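Local coordinates for ferric uptake regulation protein (Vibrio cholerae, PDB 2W57) that probably acts as a metal-responsive, dimeric DNA-binding repressor that switches off iron-uptake genes when iron is plentiful, at residues K21-L26 with F80-Q85; P29-I34 with Y40-D45; I100-D105 with H125-Y130. All coordinates share one frame; numbering follows the deposited sequence.

Contact 1 (K21-L26 with F80-Q85); sequences KILEVL and FELSTQ. With ZN (zinc ion), chain D.
L82, the last residue of strand 78-82, reaches across to L23 and L26 at the end of helix 17-26, and its two methyl branches divide the work. CD2 meets the L23 methyl CD1 at 3.9 Å, the two side chains crossing nearly at right angles. The other branch turns to the helix backbone, CD1 lying 3.5 Å from L26 O, while L82 CG sits 4.3 Å from L26 CB. With CG set opposite its own carbonyl carbon (chi1 -71°), L82 carries its methyls to the helix although its CB does not aim there. The packed side continues inward: L26 and F80 both rest on V68 and L59, joining helix 17-26 to strand 68-72 and helix 52-64.

The other side is looser and reached by water. L82 is partly exposed, and its backbone N donates to a water at 3.2 Å; the same water lies 3.4 Å from L26 O, a weak link between the helix end and the strand. E81, alternating with L82 along the strand, points away from the helix and binds zinc through OE2 at 2.1 Å, with H33, H88 and H90 completing the site and H71 hydrogen-bonded to OE2.

Contact between the segments is thus mainly apolar, with a weak water link at its margin, and the strand presents an apolar residue to the helix and a ligand to the metal.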
loop_
_atom_site.group_PDB
_atom_site.type_symbol
_atom_site.label_atom_id
_atom_site.label_comp_id
_atom_site.label_asym_id
_atom_site.label_seq_id
_atom_site.Cartn_x
_atom_site.Cartn_y
_atom_site.Cartn_z
ATOM N N LYS A 21 -10.107 8.081 -23.290
ATOM C CA LYS A 21 -10.802 6.812 -23.178
ATOM C C LYS A 21 -10.609 6.168 -21.826
ATOM O O LYS A 21 -11.492 5.461 -21.339
ATOM C CB LYS A 21 -10.307 5.856 -24.264
ATOM C CG LYS A 21 -10.871 6.171 -25.637
ATOM C CD LYS A 21 -10.428 5.133 -26.649
ATOM C CE LYS A 21 -10.977 5.449 -28.029
ATOM N NZ LYS A 21 -12.384 5.038 -28.154
ATOM N N ILE A 22 -9.446 6.396 -21.228
ATOM C CA ILE A 22 -9.167 5.871 -19.907
ATOM C C ILE A 22 -9.849 6.752 -18.876
ATOM O O ILE A 22 -10.339 6.249 -17.874
ATOM C CB ILE A 22 -7.645 5.754 -19.643
ATOM C CG1 ILE A 22 -7.071 4.600 -20.477
ATOM C CG2 ILE A 22 -7.367 5.562 -18.155
ATOM C CD1 ILE A 22 -5.586 4.482 -20.465
ATOM N N LEU A 23 -9.894 8.060 -19.121
ATOM C CA LEU A 23 -10.574 8.964 -18.197
ATOM C C LEU A 23 -12.087 8.709 -18.202
ATOM O O LEU A 23 -12.704 8.579 -17.145
ATOM C CB LEU A 23 -10.252 10.427 -18.523
ATOM C CG LEU A 23 -10.850 11.554 -17.673
ATOM C CD1 LEU A 23 -10.466 11.420 -16.201
ATOM C CD2 LEU A 23 -10.399 12.903 -18.223
ATOM N N GLU A 24 -12.670 8.642 -19.396
ATOM C CA GLU A 24 -14.038 8.180 -19.586
ATOM C C GLU A 24 -14.348 6.993 -18.662
ATOM O O GLU A 24 -15.308 7.029 -17.892
ATOM C CB GLU A 24 -14.200 7.755 -21.038
ATOM C CG GLU A 24 -15.604 7.725 -21.592
ATOM C CD GLU A 24 -15.606 7.956 -23.113
ATOM O OE1 GLU A 24 -16.657 7.723 -23.780
ATOM O OE2 GLU A 24 -14.545 8.382 -23.645
ATOM N N VAL A 25 -13.524 5.949 -18.715
ATOM C CA VAL A 25 -13.776 4.778 -17.891
ATOM C C VAL A 25 -13.748 5.126 -16.421
ATOM O O VAL A 25 -14.635 4.704 -15.671
ATOM C CB VAL A 25 -12.811 3.604 -18.183
ATOM C CG1 VAL A 25 -12.906 2.548 -17.083
ATOM C CG2 VAL A 25 -13.123 2.978 -19.552
ATOM N N LEU A 26 -12.751 5.911 -16.016
ATOM C CA LEU A 26 -12.577 6.278 -14.611
ATOM C C LEU A 26 -13.791 6.992 -14.023
ATOM O O LEU A 26 -14.027 6.929 -12.814
ATOM C CB LEU A 26 -11.307 7.108 -14.425
ATOM C CG LEU A 26 -10.021 6.273 -14.416
ATOM C CD1 LEU A 26 -8.790 7.135 -14.571
ATOM C CD2 LEU A 26 -9.954 5.432 -13.158
ATOM N N PHE A 80 -6.901 2.692 -8.345
ATOM C CA PHE A 80 -6.947 4.102 -8.623
ATOM C C PHE A 80 -8.381 4.602 -8.480
ATOM O O PHE A 80 -9.335 3.829 -8.548
ATOM C CB PHE A 80 -6.424 4.367 -10.035
ATOM C CG PHE A 80 -4.994 3.907 -10.266
ATOM C CD1 PHE A 80 -3.947 4.823 -10.260
ATOM C CD2 PHE A 80 -4.704 2.560 -10.514
ATOM C CE1 PHE A 80 -2.636 4.416 -10.490
ATOM C CE2 PHE A 80 -3.394 2.136 -10.737
ATOM C CZ PHE A 80 -2.353 3.068 -10.722
ATOM N N GLU A 81 -8.517 5.902 -8.269
ATOM C CA GLU A 81 -9.804 6.569 -8.177
ATOM C C GLU A 81 -9.533 8.014 -8.551
ATOM O O GLU A 81 -8.384 8.452 -8.498
ATOM C CB GLU A 81 -10.393 6.474 -6.758
ATOM C CG GLU A 81 -9.455 6.912 -5.625
ATOM C CD GLU A 81 -10.156 7.029 -4.273
ATOM O OE1 GLU A 81 -11.257 7.630 -4.228
ATOM O OE2 GLU A 81 -9.615 6.536 -3.249
ATOM N N LEU A 82 -10.581 8.737 -8.950
ATOM C CA LEU A 82 -10.466 10.157 -9.242
ATOM C C LEU A 82 -10.319 10.883 -7.924
ATOM O O LEU A 82 -10.910 10.470 -6.929
ATOM C CB LEU A 82 -11.706 10.657 -9.983
ATOM C CG LEU A 82 -11.871 10.188 -11.436
ATOM C CD1 LEU A 82 -13.332 10.255 -11.879
ATOM C CD2 LEU A 82 -10.970 10.978 -12.405
ATOM N N SER A 83 -9.521 11.949 -7.912
ATOM C CA SER A 83 -9.287 12.738 -6.699
ATOM C C SER A 83 -10.551 13.422 -6.181
ATOM O O SER A 83 -11.470 13.700 -6.946
ATOM C CB SER A 83 -8.213 13.798 -6.953
ATOM O OG SER A 83 -6.994 13.195 -7.333
ATOM N N THR A 84 -10.589 13.653 -4.869
ATOM C CA THR A 84 -11.564 14.536 -4.215
ATOM C C THR A 84 -10.939 15.088 -2.934
ATOM O O THR A 84 -10.069 14.452 -2.349
ATOM C CB THR A 84 -12.905 13.818 -3.851
ATOM O OG1 THR A 84 -12.625 12.556 -3.233
ATOM C CG2 THR A 84 -13.792 13.597 -5.091
ATOM N N GLN A 85 -11.380 16.269 -2.505
ATOM C CA GLN A 85 -11.026 16.819 -1.188
ATOM C C GLN A 85 -11.689 16.011 -0.059
ATOM O O GLN A 85 -11.136 15.901 1.043
ATOM C CB GLN A 85 -11.447 18.284 -1.078
ATOM C CG GLN A 85 -11.017 19.195 -2.249
ATOM C CD GLN A 85 -11.707 20.577 -2.217
ATOM O OE1 GLN A 85 -12.176 21.036 -1.164
ATOM N NE2 GLN A 85 -11.765 21.240 -3.376
HETATM ZN ZN ZN D . -11.284 5.794 -2.278
HETATM O O HOH W 1 -13.367 7.284 -9.536
#

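Contact 2 (P29-I34 with Y40-D45); sequences PECQHI and YKKLID. With ZN (zinc ion), chain D.
C31 and K42 make the closest approach between the loop at 29-34 and helix 36-45. The end of the lysine chain lies alongside the sulfur, CE and NZ both 3.6 Å from C31 SG, with CD a little farther back. A turn about the CB-CG bond (chi2 91°) bends the chain, which then runs extended and carries the ammonium group off the helix to the sulfur. E30 flanks the same lysine: its CG is 4.4 Å from K42 NZ, whereas E30 OE2 stays 5.3 Å from that nitrogen. The carboxylate may therefore attract the lysine electrostatically, but the two charged groups are not in contact.

One shell out, both partners are placed by the helical core. C31 packs on V25 of helix 17-26, its SG standing opposite its own carbonyl carbon (chi1 -64°). On the helical side K42 is followed by L43, which is buried against I22 and V25 of that same helix and against V55 of helix 52-64. I34 closes the loop by packing on L26.

Between C31 and I34 the chain delivers H33 to the metal, NE2 binding at 2.1 Å the same zinc as E81. The H33 ring also meets that of H90 almost perpendicularly, and touches V99 and E101 of strand 99-102. Helices 17-26, 36-45 and 52-64 followed by the hairpin of strands 68-72 and 78-82, with the short strand 34-35 at its edge, make the winged-helix DNA-binding domain of Fur proteins, here with a zinc ligand in the loop.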
loop_
_atom_site.group_PDB
_atom_site.type_symbol
_atom_site.label_atom_id
_atom_site.label_comp_id
_atom_site.label_asym_id
_atom_site.label_seq_id
_atom_site.Cartn_x
_atom_site.Cartn_y
_atom_site.Cartn_z
ATOM N N PRO A 29 -19.756 5.234 -12.824
ATOM C CA PRO A 29 -20.152 5.046 -11.420
ATOM C C PRO A 29 -19.535 3.811 -10.754
ATOM O O PRO A 29 -19.129 3.868 -9.588
ATOM C CB PRO A 29 -21.668 4.879 -11.518
ATOM C CG PRO A 29 -22.045 5.671 -12.719
ATOM C CD PRO A 29 -20.903 5.611 -13.674
ATOM N N GLU A 30 -19.456 2.712 -11.505
ATOM C CA GLU A 30 -19.005 1.411 -10.988
ATOM C C GLU A 30 -17.499 1.189 -11.094
ATOM O O GLU A 30 -17.007 0.117 -10.730
ATOM C CB GLU A 30 -19.736 0.267 -11.713
ATOM C CG GLU A 30 -19.330 0.077 -13.185
ATOM C CD GLU A 30 -20.026 1.049 -14.166
ATOM O OE1 GLU A 30 -20.882 1.860 -13.741
ATOM O OE2 GLU A 30 -19.711 0.995 -15.379
ATOM N N CYS A 31 -16.781 2.183 -11.616
ATOM C CA CYS A 31 -15.320 2.123 -11.728
ATOM C C CYS A 31 -14.676 3.133 -10.786
ATOM O O CYS A 31 -13.558 3.613 -11.031
ATOM C CB CYS A 31 -14.861 2.382 -13.167
ATOM S SG CYS A 31 -15.396 1.138 -14.366
ATOM N N GLN A 32 -15.374 3.443 -9.698
ATOM C CA GLN A 32 -14.892 4.430 -8.746
ATOM C C GLN A 32 -13.563 4.083 -8.058
ATOM O O GLN A 32 -12.832 4.994 -7.653
ATOM C CB GLN A 32 -15.951 4.707 -7.704
ATOM C CG GLN A 32 -15.644 5.941 -6.905
ATOM C CD GLN A 32 -16.731 6.265 -5.926
ATOM O OE1 GLN A 32 -17.846 6.634 -6.310
ATOM N NE2 GLN A 32 -16.417 6.125 -4.645
ATOM N N HIS A 33 -13.281 2.780 -7.907
ATOM C CA HIS A 33 -12.010 2.264 -7.393
ATOM C C HIS A 33 -11.574 1.147 -8.324
ATOM O O HIS A 33 -12.304 0.183 -8.500
ATOM C CB HIS A 33 -12.182 1.672 -5.994
ATOM C CG HIS A 33 -12.371 2.689 -4.911
ATOM N ND1 HIS A 33 -13.604 3.214 -4.591
ATOM C CD2 HIS A 33 -11.487 3.255 -4.056
ATOM C CE1 HIS A 33 -13.467 4.075 -3.599
ATOM N NE2 HIS A 33 -12.193 4.119 -3.256
ATOM N N ILE A 34 -10.395 1.240 -8.924
ATOM C CA ILE A 34 -10.083 0.314 -10.010
ATOM C C ILE A 34 -8.581 0.108 -10.191
ATOM O O ILE A 34 -7.806 1.051 -10.101
ATOM C CB ILE A 34 -10.763 0.773 -11.345
ATOM C CG1 ILE A 34 -10.828 -0.372 -12.362
ATOM C CG2 ILE A 34 -10.098 2.032 -11.929
ATOM C CD1 ILE A 34 -11.827 -0.126 -13.484
ATOM N N TYR A 40 -7.950 -2.046 -17.817
ATOM C CA TYR A 40 -7.573 -2.655 -19.089
ATOM C C TYR A 40 -8.668 -3.598 -19.582
ATOM O O TYR A 40 -9.096 -3.480 -20.735
ATOM C CB TYR A 40 -6.234 -3.387 -18.942
ATOM C CG TYR A 40 -5.920 -4.377 -20.032
ATOM C CD1 TYR A 40 -5.593 -3.941 -21.314
ATOM C CD2 TYR A 40 -5.949 -5.746 -19.783
ATOM C CE1 TYR A 40 -5.313 -4.830 -22.327
ATOM C CE2 TYR A 40 -5.670 -6.663 -20.804
ATOM C CZ TYR A 40 -5.346 -6.185 -22.075
ATOM O OH TYR A 40 -5.043 -7.060 -23.093
ATOM N N LYS A 41 -9.124 -4.514 -18.718
ATOM C CA LYS A 41 -10.195 -5.467 -19.073
ATOM C C LYS A 41 -11.510 -4.812 -19.510
ATOM O O LYS A 41 -12.177 -5.321 -20.408
ATOM C CB LYS A 41 -10.453 -6.471 -17.947
ATOM C CG LYS A 41 -9.663 -7.790 -18.094
ATOM C CD LYS A 41 -9.816 -8.693 -16.863
ATOM C CE LYS A 41 -8.796 -8.342 -15.800
ATOM N NZ LYS A 41 -9.367 -8.429 -14.414
ATOM N N LYS A 42 -11.874 -3.703 -18.868
ATOM C CA LYS A 42 -13.060 -2.928 -19.212
ATOM C C LYS A 42 -12.916 -2.414 -20.642
ATOM O O LYS A 42 -13.797 -2.598 -21.474
ATOM C CB LYS A 42 -13.187 -1.734 -18.268
ATOM C CG LYS A 42 -14.558 -1.562 -17.662
ATOM C CD LYS A 42 -14.639 -2.316 -16.319
ATOM C CE LYS A 42 -16.020 -2.178 -15.649
ATOM N NZ LYS A 42 -15.900 -2.415 -14.181
ATOM N N LEU A 43 -11.767 -1.806 -20.919
ATOM C CA LEU A 43 -11.421 -1.304 -22.234
ATOM C C LEU A 43 -11.495 -2.385 -23.311
ATOM O O LEU A 43 -11.946 -2.095 -24.428
ATOM C CB LEU A 43 -10.033 -0.651 -22.202
ATOM C CG LEU A 43 -9.984 0.730 -21.538
ATOM C CD1 LEU A 43 -8.545 1.189 -21.380
ATOM C CD2 LEU A 43 -10.797 1.788 -22.315
ATOM N N ILE A 44 -11.076 -3.616 -22.980
ATOM C CA ILE A 44 -11.183 -4.736 -23.925
ATOM C C ILE A 44 -12.653 -5.002 -24.267
ATOM O O ILE A 44 -13.006 -5.117 -25.450
ATOM C CB ILE A 44 -10.491 -6.056 -23.437
ATOM C CG1 ILE A 44 -8.961 -5.887 -23.302
ATOM C CG2 ILE A 44 -10.821 -7.226 -24.368
ATOM C CD1 ILE A 44 -8.188 -5.559 -24.649
ATOM N N ASP A 45 -13.488 -5.077 -23.229
ATOM C CA ASP A 45 -14.930 -5.274 -23.350
ATOM C C ASP A 45 -15.581 -4.130 -24.087
ATOM O O ASP A 45 -16.633 -4.304 -24.682
ATOM C CB ASP A 45 -15.579 -5.369 -21.974
ATOM C CG ASP A 45 -15.325 -6.694 -21.291
ATOM O OD1 ASP A 45 -15.072 -7.708 -21.982
ATOM O OD2 ASP A 45 -15.399 -6.723 -20.045
HETATM ZN ZN ZN D . -11.284 5.794 -2.278
#

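Contact 3 (I100-D105 with H125-Y130); sequences IEFSDD and HSLYLY. With ZN (zinc ion), chain C.
F102 and L127 mark the nearest approach of two antiparallel strands that are not neighbours, their CA atoms 10.0 Å apart, because strand 89-93 runs between them and pairs with both. The phenyl ring of F102 spans that gap over one face of the sheet. Its CG sits between the backbone N and the carbonyl carbon (chi1 70°), which directs the ring at the far strand, where its CZ end meets two leucines. L127 CD2 lies at the ring edge, near its plane, 3.8 Å from F102 CZ; L129 CD1 approaches F102 CZ obliquely at 3.6 Å. Both leucine side chains run at about a right angle to that of F102. Their common side of the strand follows from its alternation, since the intervening Y128 points the opposite way, its hydroxyl hydrogen-bonded to H71.

Two residues before L127 in the same strand, H125 NE2 binds zinc at 2.2 Å, a site completed by H87, D89 and E108. D104, two residues after F102, is the N-cap of helix 105-117 through OD2 to I107 N, and its OD1 forms a salt bridge with R110 of the second subunit. Residues 125-130 themselves pair antiparallel with a strand of that subunit.

All three touching side chains are buried and apolar, so the cross-strand contact rests on dispersion and the hydrophobic effect, while metal ligation and the intersubunit salt bridge are handled by polar residues close by.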
loop_
_atom_site.group_PDB
_atom_site.type_symbol
_atom_site.label_atom_id
_atom_site.label_comp_id
_atom_site.label_asym_id
_atom_site.label_seq_id
_atom_site.Cartn_x
_atom_site.Cartn_y
_atom_site.Cartn_z
ATOM N N ILE A 100 -15.702 -0.512 -0.072
ATOM C CA ILE A 100 -16.572 0.420 0.633
ATOM C C ILE A 100 -15.765 1.591 1.218
ATOM O O ILE A 100 -14.723 1.391 1.853
ATOM C CB ILE A 100 -17.422 -0.282 1.725
ATOM C CG1 ILE A 100 -18.407 -1.276 1.106
ATOM C CG2 ILE A 100 -18.203 0.744 2.545
ATOM C CD1 ILE A 100 -17.942 -2.720 1.124
ATOM N N GLU A 101 -16.247 2.807 0.979
ATOM C CA GLU A 101 -15.668 4.007 1.564
ATOM C C GLU A 101 -16.349 4.272 2.890
ATOM O O GLU A 101 -17.557 4.081 3.008
ATOM C CB GLU A 101 -15.903 5.219 0.665
ATOM C CG GLU A 101 -15.527 5.026 -0.782
ATOM C CD GLU A 101 -15.705 6.290 -1.584
ATOM O OE1 GLU A 101 -16.473 7.164 -1.143
ATOM O OE2 GLU A 101 -15.084 6.416 -2.660
ATOM N N PHE A 102 -15.586 4.713 3.884
ATOM C CA PHE A 102 -16.162 5.158 5.149
ATOM C C PHE A 102 -15.334 6.286 5.741
ATOM O O PHE A 102 -14.181 6.489 5.358
ATOM C CB PHE A 102 -16.304 3.994 6.145
ATOM C CG PHE A 102 -14.989 3.474 6.677
ATOM C CD1 PHE A 102 -14.268 2.506 5.976
ATOM C CD2 PHE A 102 -14.477 3.944 7.884
ATOM C CE1 PHE A 102 -13.054 2.021 6.463
ATOM C CE2 PHE A 102 -13.264 3.465 8.378
ATOM C CZ PHE A 102 -12.552 2.500 7.660
ATOM N N SER A 103 -15.939 7.021 6.666
ATOM C CA SER A 103 -15.249 8.072 7.398
ATOM C C SER A 103 -15.816 8.177 8.814
ATOM O O SER A 103 -16.770 8.903 9.057
ATOM C CB SER A 103 -15.357 9.409 6.656
ATOM O OG SER A 103 -14.566 10.403 7.290
ATOM N N ASP A 104 -15.213 7.437 9.735
ATOM C CA ASP A 104 -15.664 7.365 11.109
ATOM C C ASP A 104 -15.060 8.496 11.934
ATOM O O ASP A 104 -13.846 8.701 11.910
ATOM C CB ASP A 104 -15.254 6.020 11.693
ATOM C CG ASP A 104 -15.908 5.737 13.027
ATOM O OD1 ASP A 104 -17.156 5.577 13.060
ATOM O OD2 ASP A 104 -15.173 5.661 14.040
ATOM N N ASP A 105 -15.911 9.219 12.667
ATOM C CA ASP A 105 -15.488 10.339 13.528
ATOM C C ASP A 105 -14.614 9.905 14.702
ATOM O O ASP A 105 -13.660 10.600 15.069
ATOM C CB ASP A 105 -16.713 11.065 14.089
ATOM C CG ASP A 105 -17.661 11.514 13.008
ATOM O OD1 ASP A 105 -17.209 12.239 12.092
ATOM O OD2 ASP A 105 -18.856 11.140 13.073
ATOM N N HIS A 125 -2.812 10.210 7.035
ATOM C CA HIS A 125 -2.913 8.803 7.417
ATOM C C HIS A 125 -3.472 7.965 6.265
ATOM O O HIS A 125 -3.938 8.502 5.266
ATOM C CB HIS A 125 -3.766 8.645 8.679
ATOM C CG HIS A 125 -5.229 8.900 8.472
ATOM N ND1 HIS A 125 -5.777 10.166 8.500
ATOM C CD2 HIS A 125 -6.261 8.051 8.258
ATOM C CE1 HIS A 125 -7.081 10.086 8.303
ATOM N NE2 HIS A 125 -7.401 8.814 8.157
ATOM N N SER A 126 -3.402 6.647 6.386
ATOM C CA SER A 126 -4.149 5.781 5.477
ATOM C C SER A 126 -4.625 4.560 6.233
ATOM O O SER A 126 -3.878 3.997 7.032
ATOM C CB SER A 126 -3.317 5.389 4.242
ATOM O OG SER A 126 -2.137 4.691 4.599
ATOM N N LEU A 127 -5.874 4.171 5.994
ATOM C CA LEU A 127 -6.485 3.044 6.709
ATOM C C LEU A 127 -7.215 2.118 5.749
ATOM O O LEU A 127 -8.076 2.567 4.992
ATOM C CB LEU A 127 -7.419 3.544 7.825
ATOM C CG LEU A 127 -8.410 2.609 8.518
ATOM C CD1 LEU A 127 -7.707 1.534 9.317
ATOM C CD2 LEU A 127 -9.347 3.403 9.414
ATOM N N TYR A 128 -6.846 0.834 5.790
ATOM C CA TYR A 128 -7.417 -0.193 4.921
ATOM C C TYR A 128 -7.886 -1.370 5.753
ATOM O O TYR A 128 -7.098 -1.989 6.465
ATOM C CB TYR A 128 -6.393 -0.673 3.880
ATOM C CG TYR A 128 -5.921 0.416 2.959
ATOM C CD1 TYR A 128 -6.712 0.851 1.903
ATOM C CD2 TYR A 128 -4.696 1.038 3.162
ATOM C CE1 TYR A 128 -6.287 1.884 1.067
ATOM C CE2 TYR A 128 -4.261 2.067 2.335
ATOM C CZ TYR A 128 -5.059 2.486 1.293
ATOM O OH TYR A 128 -4.629 3.504 0.466
ATOM N N LEU A 129 -9.174 -1.671 5.673
ATOM C CA LEU A 129 -9.719 -2.832 6.352
ATOM C C LEU A 129 -9.983 -3.899 5.306
ATOM O O LEU A 129 -10.602 -3.617 4.278
ATOM C CB LEU A 129 -11.009 -2.461 7.094
ATOM C CG LEU A 129 -10.944 -1.251 8.030
ATOM C CD1 LEU A 129 -12.300 -0.956 8.670
ATOM C CD2 LEU A 129 -9.875 -1.428 9.102
ATOM N N TYR A 130 -9.503 -5.112 5.534
ATOM C CA TYR A 130 -9.748 -6.188 4.575
ATOM C C TYR A 130 -10.588 -7.295 5.209
ATOM O O TYR A 130 -10.363 -7.656 6.360
ATOM C CB TYR A 130 -8.433 -6.753 4.035
ATOM C CG TYR A 130 -7.458 -5.726 3.481
ATOM C CD1 TYR A 130 -7.481 -5.376 2.133
ATOM C CD2 TYR A 130 -6.489 -5.130 4.297
ATOM C CE1 TYR A 130 -6.584 -4.459 1.606
ATOM C CE2 TYR A 130 -5.587 -4.207 3.778
ATOM C CZ TYR A 130 -5.643 -3.879 2.426
ATOM O OH TYR A 130 -4.767 -2.964 1.884
HETATM ZN ZN ZN C . -9.526 8.383 7.762
#

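From the N terminus, helix 17-26 supplies the first half of contact 1, whose loop closes only at strand 78-82. Contact 2 falls entirely within that long loop, closing a short one of its own between the loop at 29-34 and helix 36-45. The two meet where F80 N probably hydrogen-bonds to I34 O, and they share a zinc ion through E81 and H33. Contact 3 follows in series, joining the outer strands of the C-terminal sheet about 20 Å, centre to centre, from contact 1. Contacts 1 and 2 thus tie together the winged-helix part, contact 3 the dimerising part, and H33 packs on E101 where the two parts adjoin.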